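Local atomic coordinates of beta-N-acetylhexosaminidase (Arthrobacter aurescens, PDB entry 3RCN), a protein that probably hydrolyses terminal non-reducing N-acetyl-D-hexosamine residues in N-acetyl-beta-D-hexosaminides. Residues T30-D35 with A65-L71; E78-L82 with Y100-L105. The contacts are given in a common frame with arbitrary orientation. Residues are numbered along the deposited sequence.

Contact 1 of 2, residues T30-D35 with A65-L71; sequences TSVGAD and AGIRLLL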
loop_
_atom_site.group_PDB
_atom_site.type_symbol
_atom_site.label_atom_id
_atom_site.label_comp_id
_atom_site.label_asym_id
_atom_site.label_seq_id
_atom_site.Cartn_x
_atom_site.Cartn_y
_atom_site.Cartn_z
ATOM N N THR A 30 -16.936 -24.906 4.752
ATOM C CA THR A 30 -16.804 -24.461 6.123
ATOM C C THR A 30 -17.628 -23.200 6.378
ATOM O O THR A 30 -17.523 -22.217 5.642
ATOM C CB THR A 30 -15.335 -24.162 6.441
ATOM O OG1 THR A 30 -14.576 -25.374 6.371
ATOM C CG2 THR A 30 -15.201 -23.558 7.830
ATOM N N SER A 31 -18.418 -23.226 7.449
ATOM C CA SER A 31 -19.339 -22.140 7.770
ATOM C C SER A 31 -18.875 -21.484 9.057
ATOM O O SER A 31 -18.150 -22.104 9.831
ATOM C CB SER A 31 -20.770 -22.667 7.926
ATOM O OG SER A 31 -20.893 -23.528 9.051
ATOM N N VAL A 32 -19.252 -20.226 9.272
ATOM C CA VAL A 32 -18.807 -19.488 10.454
ATOM C C VAL A 32 -19.981 -19.029 11.306
ATOM O O VAL A 32 -20.789 -18.220 10.863
ATOM C CB VAL A 32 -17.970 -18.262 10.045
ATOM C CG1 VAL A 32 -17.285 -17.684 11.241
ATOM C CG2 VAL A 32 -16.929 -18.665 9.003
ATOM N N GLY A 33 -20.111 -19.588 12.508
ATOM C CA GLY A 33 -21.105 -19.122 13.470
ATOM C C GLY A 33 -20.594 -18.135 14.510
ATOM O O GLY A 33 -19.422 -18.153 14.856
ATOM N N ALA A 34 -21.468 -17.288 15.041
ATOM C CA ALA A 34 -21.073 -16.437 16.165
ATOM C C ALA A 34 -22.240 -16.013 17.058
ATOM O O ALA A 34 -23.361 -15.830 16.586
ATOM C CB ALA A 34 -20.293 -15.216 15.673
ATOM N N ASP A 35 -21.966 -15.858 18.349
ATOM C CA ASP A 35 -22.887 -15.161 19.253
ATOM C C ASP A 35 -22.925 -13.655 18.904
ATOM O O ASP A 35 -21.943 -13.102 18.395
ATOM C CB ASP A 35 -22.475 -15.387 20.714
ATOM C CG ASP A 35 -22.822 -16.795 21.224
ATOM O OD1 ASP A 35 -23.778 -17.423 20.707
ATOM O OD2 ASP A 35 -22.142 -17.272 22.159
ATOM N N ALA A 65 -21.628 -24.750 13.728
ATOM C CA ALA A 65 -20.792 -24.288 12.616
ATOM C C ALA A 65 -19.365 -24.820 12.662
ATOM O O ALA A 65 -18.885 -25.263 13.697
ATOM C CB ALA A 65 -20.779 -22.754 12.558
ATOM N N GLY A 66 -18.714 -24.832 11.507
ATOM C CA GLY A 66 -17.340 -25.279 11.413
ATOM C C GLY A 66 -16.402 -24.448 12.251
ATOM O O GLY A 66 -15.577 -24.989 12.993
ATOM N N ILE A 67 -16.524 -23.130 12.115
ATOM C CA ILE A 67 -15.813 -22.177 12.957
ATOM C C ILE A 67 -16.839 -21.443 13.825
ATOM O O ILE A 67 -17.641 -20.662 13.312
ATOM C CB ILE A 67 -15.074 -21.144 12.095
ATOM C CG1 ILE A 67 -14.088 -21.834 11.167
ATOM C CG2 ILE A 67 -14.357 -20.117 12.955
ATOM C CD1 ILE A 67 -13.498 -20.913 10.137
ATOM N N ARG A 68 -16.820 -21.710 15.130
ATOM C CA ARG A 68 -17.745 -21.086 16.087
ATOM C C ARG A 68 -17.036 -20.064 16.962
ATOM O O ARG A 68 -16.003 -20.368 17.556
ATOM C CB ARG A 68 -18.361 -22.140 16.996
ATOM C CG ARG A 68 -18.872 -23.334 16.245
ATOM C CD ARG A 68 -19.244 -24.488 17.151
ATOM N NE ARG A 68 -19.628 -25.618 16.320
ATOM C CZ ARG A 68 -19.576 -26.889 16.692
ATOM N NH1 ARG A 68 -19.159 -27.218 17.907
ATOM N NH2 ARG A 68 -19.943 -27.833 15.836
ATOM N N LEU A 69 -17.592 -18.856 17.031
ATOM C CA LEU A 69 -17.114 -17.841 17.968
ATOM C C LEU A 69 -18.143 -17.682 19.084
ATOM O O LEU A 69 -19.229 -17.134 18.875
ATOM C CB LEU A 69 -16.890 -16.511 17.250
ATOM C CG LEU A 69 -16.161 -16.620 15.909
ATOM C CD1 LEU A 69 -16.082 -15.256 15.244
ATOM C CD2 LEU A 69 -14.776 -17.239 16.076
ATOM N N LEU A 70 -17.786 -18.150 20.276
ATOM C CA LEU A 70 -18.729 -18.217 21.395
ATOM C C LEU A 70 -18.375 -17.284 22.551
ATOM O O LEU A 70 -17.219 -17.203 22.969
ATOM C CB LEU A 70 -18.827 -19.652 21.907
ATOM C CG LEU A 70 -19.229 -20.640 20.819
ATOM C CD1 LEU A 70 -19.048 -22.049 21.317
ATOM C CD2 LEU A 70 -20.669 -20.386 20.382
ATOM N N LEU A 71 -19.386 -16.589 23.063
ATOM C CA LEU A 71 -19.209 -15.704 24.215
ATOM C C LEU A 71 -19.107 -16.491 25.513
ATOM O O LEU A 71 -19.980 -17.306 25.822
ATOM C CB LEU A 71 -20.366 -14.720 24.328
ATOM C CG LEU A 71 -20.090 -13.630 25.357
ATOM C CD1 LEU A 71 -19.547 -12.396 24.657
ATOM C CD2 LEU A 71 -21.346 -13.301 26.146
#
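Strands 32-34 and 67-71 run side by side in the same direction, their axes 4.6 Å apart and inclined by 7°, with Val32 paired to Ile67, Gly33 to Arg68 and Ala34 to Leu69. The ladder is that of a parallel sheet. Ile67 N donates to Ser31 O (3.0 Å), Gly33 N to Ile67 O (2.8 Å), Leu69 N to Gly33 O (2.9 Å) and Asp35 N to Leu69 O (3.1 Å), so Gly33, Ile67 and Leu69 each bond through both N and O. Beyond the last bridge a side chain takes over: Asp35 OD2 accepts the amide of Leu71 at 3.0 Å, continuing the row of bonds past the strand end. On one face Val32 CG1 meets Ile67 CG2 at 4.2 Å and Ala34 CB meets Leu69 CB at 4.0 Å. On the face of Arg68, Gly33 lies under the methyl of Ala65, whose CB is 3.2 Å from Gly33 N; a side chain on Gly33 would collide with it. Helix 39-53 connects the two strands in a beta-alpha-beta unit and covers the apolar face, Leu45 packing on Ile67 and Arg42 on Ala34 and Leu69. Strand 32-34 is one of the sheet's two outermost strands, though Val32 also bonds through its backbone to Ala58 and Ala60; strand 67-71 is flanked on its other edge by strand 88-92, to which the Arg68 backbone is hydrogen-bonded.

Contact 2 of 2, residues E78-L82 with Y100-L105; sequences EAYRL and YGAQTL
Segment 78-82, extended from Tyr80 to Leu82 (phi -123 to -144°, psi 124 to 163°) in a strand that continues to residue 84, runs along residues 100-105 of helix 95-109, regular alpha-helix (phi/psi near -60/-45°), in roughly the same direction; the short-segment axes approach to 8.6 Å and cross at -32°. Tyr80 and Gly101 form the closest CA pair, 5.9 Å. Tyr80 (chi1 p, chi2 -90°) and Leu82 (chi1 t, chi2 p) point toward the helix, Arg81 away. Tyr100 (chi1 m, chi2 -40°), well inside the helix, places its CB 4.0 Å from Tyr80 CE1 and its ring edge, at CE2, 3.6 Å from OE2 of Glu78 (chi1 m, chi2 t), whose carboxylate also forms a salt bridge with Arg141. Gly101 sits on the Tyr80 ring face in a CH-pi contact, CA 3.6 Å from the centroid and 8° off the normal, a closeness its missing side chain permits. One turn on, Thr104 (chi1 m) OG1 and Tyr80 OH share a 2.6 Å hydrogen bond, and Thr104 CG2 lies 3.9 Å from Leu82 CD2. Leu105 (chi1 t, chi2 p) follows, CD1 4.3 Å from Leu82 CD2. A helix packed on a mixed sheet is characteristic of alpha/beta sandwiches, here the non-catalytic domain of family 20 hexosaminidases.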
loop_
_atom_site.group_PDB
_atom_site.type_symbol
_atom_site.label_atom_id
_atom_site.label_comp_id
_atom_site.label_asym_id
_atom_site.label_seq_id
_atom_site.Cartn_x
_atom_site.Cartn_y
_atom_site.Cartn_z
ATOM N N GLU A 78 -10.449 -9.173 26.448
ATOM C CA GLU A 78 -9.399 -9.366 25.440
ATOM C C GLU A 78 -8.865 -10.788 25.452
ATOM O O GLU A 78 -7.917 -11.107 24.747
ATOM C CB GLU A 78 -8.235 -8.389 25.627
ATOM C CG GLU A 78 -8.487 -6.967 25.131
ATOM C CD GLU A 78 -7.195 -6.169 24.948
ATOM O OE1 GLU A 78 -6.348 -6.190 25.870
ATOM O OE2 GLU A 78 -7.024 -5.531 23.878
ATOM N N ALA A 79 -9.469 -11.638 26.269
ATOM C CA ALA A 79 -8.999 -13.004 26.458
ATOM C C ALA A 79 -9.837 -13.999 25.649
ATOM O O ALA A 79 -11.020 -13.773 25.400
ATOM C CB ALA A 79 -9.008 -13.375 27.952
ATOM N N TYR A 80 -9.213 -15.077 25.195
ATOM C CA TYR A 80 -9.945 -16.096 24.458
ATOM C C TYR A 80 -9.429 -17.496 24.758
ATOM O O TYR A 80 -8.327 -17.682 25.270
ATOM C CB TYR A 80 -9.847 -15.843 22.950
ATOM C CG TYR A 80 -8.467 -16.121 22.444
ATOM C CD1 TYR A 80 -7.508 -15.117 22.423
ATOM C CD2 TYR A 80 -8.103 -17.394 22.039
ATOM C CE1 TYR A 80 -6.230 -15.362 21.996
ATOM C CE2 TYR A 80 -6.816 -17.651 21.608
ATOM C CZ TYR A 80 -5.889 -16.624 21.582
ATOM O OH TYR A 80 -4.608 -16.858 21.159
ATOM N N ARG A 81 -10.250 -18.476 24.420
ATOM C CA ARG A 81 -9.858 -19.868 24.459
ATOM C C ARG A 81 -10.076 -20.421 23.050
ATOM O O ARG A 81 -11.077 -20.098 22.405
ATOM C CB ARG A 81 -10.715 -20.607 25.483
ATOM C CG ARG A 81 -10.158 -21.938 25.925
ATOM C CD ARG A 81 -10.906 -22.451 27.148
ATOM N NE ARG A 81 -12.346 -22.525 26.907
ATOM C CZ ARG A 81 -13.250 -21.757 27.514
ATOM N NH1 ARG A 81 -12.863 -20.863 28.417
ATOM N NH2 ARG A 81 -14.545 -21.890 27.229
ATOM N N LEU A 82 -9.139 -21.225 22.552
ATOM C CA LEU A 82 -9.278 -21.790 21.203
ATOM C C LEU A 82 -9.169 -23.312 21.188
ATOM O O LEU A 82 -8.181 -23.898 21.634
ATOM C CB LEU A 82 -8.288 -21.145 20.223
ATOM C CG LEU A 82 -7.976 -21.844 18.898
ATOM C CD1 LEU A 82 -9.226 -22.324 18.209
ATOM C CD2 LEU A 82 -7.215 -20.903 17.993
ATOM N N TYR A 100 -8.723 -11.720 18.595
ATOM C CA TYR A 100 -7.384 -12.250 18.828
ATOM C C TYR A 100 -7.347 -13.766 18.628
ATOM O O TYR A 100 -6.356 -14.311 18.145
ATOM C CB TYR A 100 -6.852 -11.815 20.199
ATOM C CG TYR A 100 -6.680 -10.316 20.281
ATOM C CD1 TYR A 100 -6.178 -9.600 19.195
ATOM C CD2 TYR A 100 -7.061 -9.606 21.414
ATOM C CE1 TYR A 100 -6.022 -8.211 19.241
ATOM C CE2 TYR A 100 -6.923 -8.202 21.471
ATOM C CZ TYR A 100 -6.407 -7.523 20.375
ATOM O OH TYR A 100 -6.265 -6.164 20.414
ATOM N N GLY A 101 -8.439 -14.441 18.971
ATOM C CA GLY A 101 -8.537 -15.866 18.729
ATOM C C GLY A 101 -8.423 -16.148 17.238
ATOM O O GLY A 101 -7.677 -17.026 16.831
ATOM N N ALA A 102 -9.173 -15.386 16.445
ATOM C CA ALA A 102 -9.118 -15.419 14.994
ATOM C C ALA A 102 -7.698 -15.295 14.462
ATOM O O ALA A 102 -7.307 -16.038 13.556
ATOM C CB ALA A 102 -9.995 -14.316 14.399
ATOM N N GLN A 103 -6.927 -14.359 15.009
ATOM C CA GLN A 103 -5.542 -14.194 14.569
ATOM C C GLN A 103 -4.743 -15.445 14.872
ATOM O O GLN A 103 -4.003 -15.939 14.028
ATOM C CB GLN A 103 -4.884 -12.981 15.213
ATOM C CG GLN A 103 -5.592 -11.686 14.900
ATOM C CD GLN A 103 -5.244 -11.121 13.538
ATOM O OE1 GLN A 103 -4.374 -11.631 12.835
ATOM N NE2 GLN A 103 -5.922 -10.049 13.163
ATOM N N THR A 104 -4.904 -15.978 16.072
ATOM C CA THR A 104 -4.214 -17.208 16.417
ATOM C C THR A 104 -4.585 -18.359 15.478
ATOM O O THR A 104 -3.760 -19.221 15.167
ATOM C CB THR A 104 -4.482 -17.592 17.856
ATOM O OG1 THR A 104 -3.912 -16.590 18.701
ATOM C CG2 THR A 104 -3.832 -18.920 18.162
ATOM N N LEU A 105 -5.828 -18.354 15.019
ATOM C CA LEU A 105 -6.294 -19.345 14.065
ATOM C C LEU A 105 -5.516 -19.208 12.760
ATOM O O LEU A 105 -4.944 -20.168 12.266
ATOM C CB LEU A 105 -7.781 -19.155 13.792
ATOM C CG LEU A 105 -8.397 -20.287 12.987
ATOM C CD1 LEU A 105 -8.435 -21.511 13.880
ATOM C CD2 LEU A 105 -9.787 -19.921 12.488
#

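Overall arrangement
Both contacts belong to the alpha/beta domain that precedes the TIM-barrel catalytic domain, and they share its six-stranded mixed sheet. They follow in series: contact 1 closes at strand 67-71 before contact 2 opens at strand 80-84, the next strand in the chain. In the sheet, strand 88-92 separates these two. The centres lie 13 Å apart and the nearest atoms about 5 Å, without touching. Contact 1 builds an edge of the sheet, whereas contact 2 packs helix 95-109 against its face. Helices 39-53 and 95-109 meet where Ala102 packs on Leu45, so one helical layer serves both. Contact 2 also faces the barrel, through Glu78 with Arg141 and Tyr100 with Trp483.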